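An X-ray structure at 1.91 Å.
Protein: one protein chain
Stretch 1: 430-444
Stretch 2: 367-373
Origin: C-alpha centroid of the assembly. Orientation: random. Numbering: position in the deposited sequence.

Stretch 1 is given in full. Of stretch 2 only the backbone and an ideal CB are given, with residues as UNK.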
# COMPACT_ATOMS: atom_id res chain seq x y z
N CYS A 430 6.25 2.35 -1.60
CA CYS A 430 6.61 1.22 -2.46
C CYS A 430 5.77 0.02 -2.05
O CYS A 430 5.80 -0.37 -0.89
CB CYS A 430 8.09 0.93 -2.34
SG CYS A 430 9.15 2.38 -2.49
N LEU A 431 4.97 -0.49 -2.98
CA LEU A 431 4.03 -1.58 -2.74
C LEU A 431 4.46 -2.79 -3.55
O LEU A 431 4.95 -2.66 -4.66
CB LEU A 431 2.60 -1.15 -3.12
CG LEU A 431 2.10 0.15 -2.48
CD1 LEU A 431 0.67 0.39 -2.97
CD2 LEU A 431 2.12 0.13 -0.94
N PHE A 432 4.28 -3.96 -2.95
CA PHE A 432 4.63 -5.25 -3.55
C PHE A 432 3.48 -6.20 -3.39
O PHE A 432 2.85 -6.23 -2.32
CB PHE A 432 5.84 -5.79 -2.83
CG PHE A 432 6.20 -7.25 -3.14
CD1 PHE A 432 5.69 -8.29 -2.36
CD2 PHE A 432 7.18 -7.54 -4.13
CE1 PHE A 432 6.07 -9.61 -2.60
CE2 PHE A 432 7.59 -8.84 -4.34
CZ PHE A 432 7.02 -9.88 -3.58
N ALA A 433 3.25 -6.98 -4.42
CA ALA A 433 2.35 -8.14 -4.40
C ALA A 433 3.00 -9.27 -5.21
O ALA A 433 3.73 -9.02 -6.20
CB ALA A 433 0.97 -7.82 -4.96
N SER A 434 2.75 -10.49 -4.78
CA SER A 434 3.17 -11.71 -5.46
C SER A 434 2.03 -12.69 -5.42
O SER A 434 1.39 -12.84 -4.39
CB SER A 434 4.34 -12.37 -4.73
OG SER A 434 4.84 -13.46 -5.53
N ARG A 435 1.84 -13.44 -6.50
CA ARG A 435 0.80 -14.42 -6.58
C ARG A 435 1.28 -15.65 -7.34
O ARG A 435 1.89 -15.55 -8.43
CB ARG A 435 -0.43 -13.81 -7.17
CG ARG A 435 -1.64 -14.73 -7.15
CD ARG A 435 -1.84 -15.41 -8.49
NE ARG A 435 -3.03 -16.22 -8.53
CZ ARG A 435 -3.40 -16.96 -9.58
NH1 ARG A 435 -2.65 -17.01 -10.66
NH2 ARG A 435 -4.55 -17.64 -9.53
N THR A 436 1.02 -16.81 -6.76
CA THR A 436 1.46 -18.11 -7.32
C THR A 436 0.99 -18.34 -8.76
O THR A 436 -0.20 -18.23 -9.03
CB THR A 436 1.01 -19.27 -6.44
OG1 THR A 436 1.50 -19.04 -5.12
CG2 THR A 436 1.50 -20.63 -6.99
N GLN A 437 1.94 -18.63 -9.63
CA GLN A 437 1.71 -18.85 -11.08
C GLN A 437 1.35 -17.57 -11.87
O GLN A 437 0.92 -17.65 -13.03
CB GLN A 437 0.73 -20.02 -11.37
CG GLN A 437 1.28 -21.37 -10.90
CD GLN A 437 0.30 -22.53 -11.05
OE1 GLN A 437 -0.03 -23.23 -10.08
NE2 GLN A 437 -0.20 -22.71 -12.23
N SER A 438 1.57 -16.40 -11.27
CA SER A 438 1.42 -15.12 -11.98
C SER A 438 2.68 -14.27 -11.90
O SER A 438 3.00 -13.59 -12.82
CB SER A 438 0.28 -14.31 -11.46
OG SER A 438 -0.92 -15.03 -11.56
N GLY A 439 3.38 -14.29 -10.77
CA GLY A 439 4.60 -13.52 -10.61
C GLY A 439 4.45 -12.42 -9.55
O GLY A 439 3.58 -12.49 -8.71
N PHE A 440 5.29 -11.39 -9.62
CA PHE A 440 5.30 -10.32 -8.64
C PHE A 440 5.53 -8.96 -9.26
O PHE A 440 6.01 -8.88 -10.37
CB PHE A 440 6.29 -10.61 -7.52
CG PHE A 440 7.77 -10.52 -7.88
CD1 PHE A 440 8.42 -9.30 -7.86
CD2 PHE A 440 8.52 -11.68 -8.15
CE1 PHE A 440 9.79 -9.21 -8.18
CE2 PHE A 440 9.86 -11.60 -8.44
CZ PHE A 440 10.50 -10.37 -8.43
N VAL A 441 5.19 -7.91 -8.52
CA VAL A 441 5.35 -6.51 -8.98
C VAL A 441 5.77 -5.64 -7.79
O VAL A 441 5.43 -5.92 -6.61
CB VAL A 441 4.03 -6.00 -9.64
CG1 VAL A 441 2.91 -5.85 -8.63
CG2 VAL A 441 4.21 -4.67 -10.37
N ILE A 442 6.59 -4.62 -8.08
CA ILE A 442 6.87 -3.54 -7.17
C ILE A 442 6.34 -2.25 -7.83
O ILE A 442 6.72 -1.94 -8.95
CB ILE A 442 8.36 -3.39 -6.92
CG1 ILE A 442 8.94 -4.68 -6.29
CG2 ILE A 442 8.60 -2.14 -6.03
CD1 ILE A 442 10.45 -4.77 -6.39
N CYS A 443 5.45 -1.53 -7.14
CA CYS A 443 4.87 -0.28 -7.62
C CYS A 443 5.22 0.83 -6.65
O CYS A 443 4.88 0.72 -5.46
CB CYS A 443 3.36 -0.39 -7.69
SG CYS A 443 2.82 -1.76 -8.70
N GLU A 444 5.90 1.86 -7.14
CA GLU A 444 6.38 2.97 -6.31
C GLU A 444 5.63 4.24 -6.69
O GLU A 444 5.38 4.51 -7.88
CB GLU A 444 7.88 3.19 -6.51
CG GLU A 444 8.73 1.94 -6.31
CD GLU A 444 10.22 2.22 -6.17
OE1 GLU A 444 10.69 3.26 -6.69
OE2 GLU A 444 10.93 1.41 -5.54
N UNK A 367 -9.84 -10.56 -9.70
CA UNK A 367 -8.98 -9.71 -10.56
C UNK A 367 -7.50 -10.20 -10.70
O UNK A 367 -6.79 -9.84 -11.66
CB UNK A 367 -8.98 -8.29 -9.99
N UNK A 368 -7.04 -11.02 -9.74
CA UNK A 368 -5.63 -11.46 -9.63
C UNK A 368 -4.71 -10.23 -9.72
O UNK A 368 -3.93 -10.07 -10.69
CB UNK A 368 -5.28 -12.47 -10.73
N UNK A 369 -4.79 -9.41 -8.68
CA UNK A 369 -4.19 -8.09 -8.72
C UNK A 369 -3.76 -7.55 -7.37
O UNK A 369 -4.35 -7.84 -6.36
CB UNK A 369 -5.17 -7.11 -9.36
N UNK A 370 -2.74 -6.70 -7.40
CA UNK A 370 -2.42 -5.85 -6.25
C UNK A 370 -3.55 -4.82 -6.27
O UNK A 370 -3.81 -4.23 -7.31
CB UNK A 370 -1.03 -5.22 -6.33
N UNK A 371 -4.21 -4.61 -5.13
CA UNK A 371 -5.24 -3.56 -5.01
C UNK A 371 -5.00 -2.74 -3.77
O UNK A 371 -4.59 -3.26 -2.74
CB UNK A 371 -6.65 -4.16 -4.97
N UNK A 372 -5.23 -1.43 -3.89
CA UNK A 372 -5.12 -0.50 -2.79
C UNK A 372 -6.47 0.18 -2.61
O UNK A 372 -7.07 0.67 -3.58
CB UNK A 372 -4.01 0.52 -3.03
N UNK A 373 -6.95 0.19 -1.37
CA UNK A 373 -8.20 0.83 -1.01
C UNK A 373 -7.90 1.99 -0.10
O UNK A 373 -6.99 1.93 0.73
CB UNK A 373 -9.16 -0.15 -0.34

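Stretch 1 is a β-hairpin, its strands 430-435 and 439-444 paired by backbone hydrogen bonds such as L431 N to C443 O (2.8 Å). L431, A433, R435, V441 and C443 point their CA-to-CB bonds toward stretch 2, whose strand runs roughly antiparallel to 430-435. No hydrogen bond joins the two stretches, so the contact rests on side-chain packing.

At position 367 the ideal CB has nothing of stretch 1 within 5.5 Å. The hairpin sets no preference here, and many residues would suit. The deposited residue is S367, with chi1 in p; its OG donates a 2.6 Å hydrogen bond to OE2 of the residue at 371.

Position 368 points toward the hairpin from a backbone with positive phi (50/68), a region that glycine, asparagine and aspartate enter more readily than branched residues. Its ideal CB lies 4.9 Å from R435 NE and 5.1 Å from S438 OG. An acidic or amide side chain could answer these polar groups, while an aliphatic one could lie on the guanidinium. The residue is I368, in the m rotamer with chi2 t. Its CG2 covers one face of the R435 guanidinium and approaches R435 CD to 3.5 Å and S438 OG to 3.7 Å. The arginine keeps its polar bonding, R435 NH1 donating to S438 OG at 2.8 Å.

Position 369 points away and meets nothing of stretch 1, so small or large residues are equally compatible with the visible atoms. It is A369.

Position 370 points straight at the hairpin. The ideal CB is 3.6 Å from A433 CB and 4.6 Å from V441 CG1, and the small alanine leaves space for a side chain to extend between L431, V441 and C443. Leucine, methionine or isoleucine would suit this apolar setting. L370 fills it, covering more of the contact than any other residue of stretch 2. Its CB packs on A433 CB at 3.7 Å, and with chi1 and chi2 both t its CD1 reaches V441 CG1 at 4.0 Å, L431 CB at 4.1 Å and C443 SG at 4.2 Å, touching both strands.

Position 371 points away again, and the hairpin does not restrict it. E371 accepts the bond from S367 OG.

Position 372 turns back toward stretch 1, its ideal CB 4.7 Å from L431 CD1. A modest aliphatic residue, valine or isoleucine, would suit this strand position. V372, with chi1 t, brings CG2 to 3.5 Å from L431 CD1.

Position 373 is out of reach of the hairpin, leaving the choice open; the residue is Y373.

Stretch 2 (367-373) SIALEVY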
# COMPACT_ATOMS: atom_id res chain seq x y z
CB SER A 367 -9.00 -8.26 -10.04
OG SER A 367 -8.44 -8.21 -8.71
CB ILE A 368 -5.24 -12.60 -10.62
CG1 ILE A 368 -6.24 -13.76 -10.52
CG2 ILE A 368 -3.83 -13.14 -10.29
CD1 ILE A 368 -5.99 -14.86 -11.55
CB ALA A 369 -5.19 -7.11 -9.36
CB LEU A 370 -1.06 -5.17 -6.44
CG LEU A 370 -0.48 -4.21 -5.41
CD1 LEU A 370 1.03 -4.03 -5.64
CD2 LEU A 370 -1.19 -2.89 -5.45
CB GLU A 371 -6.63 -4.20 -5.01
CG GLU A 371 -6.99 -4.72 -6.39
CD GLU A 371 -8.32 -5.42 -6.49
OE1 GLU A 371 -9.01 -5.60 -5.47
OE2 GLU A 371 -8.67 -5.81 -7.62
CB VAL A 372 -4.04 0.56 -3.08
CG1 VAL A 372 -3.88 1.48 -1.88
CG2 VAL A 372 -2.73 -0.12 -3.42
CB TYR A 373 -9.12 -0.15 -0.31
CG TYR A 373 -9.63 -1.19 -1.23
CD1 TYR A 373 -10.82 -0.98 -1.95
CD2 TYR A 373 -8.93 -2.38 -1.42
CE1 TYR A 373 -11.29 -1.93 -2.81
CE2 TYR A 373 -9.41 -3.34 -2.27
CZ TYR A 373 -10.58 -3.12 -2.96
OH TYR A 373 -11.02 -4.09 -3.80
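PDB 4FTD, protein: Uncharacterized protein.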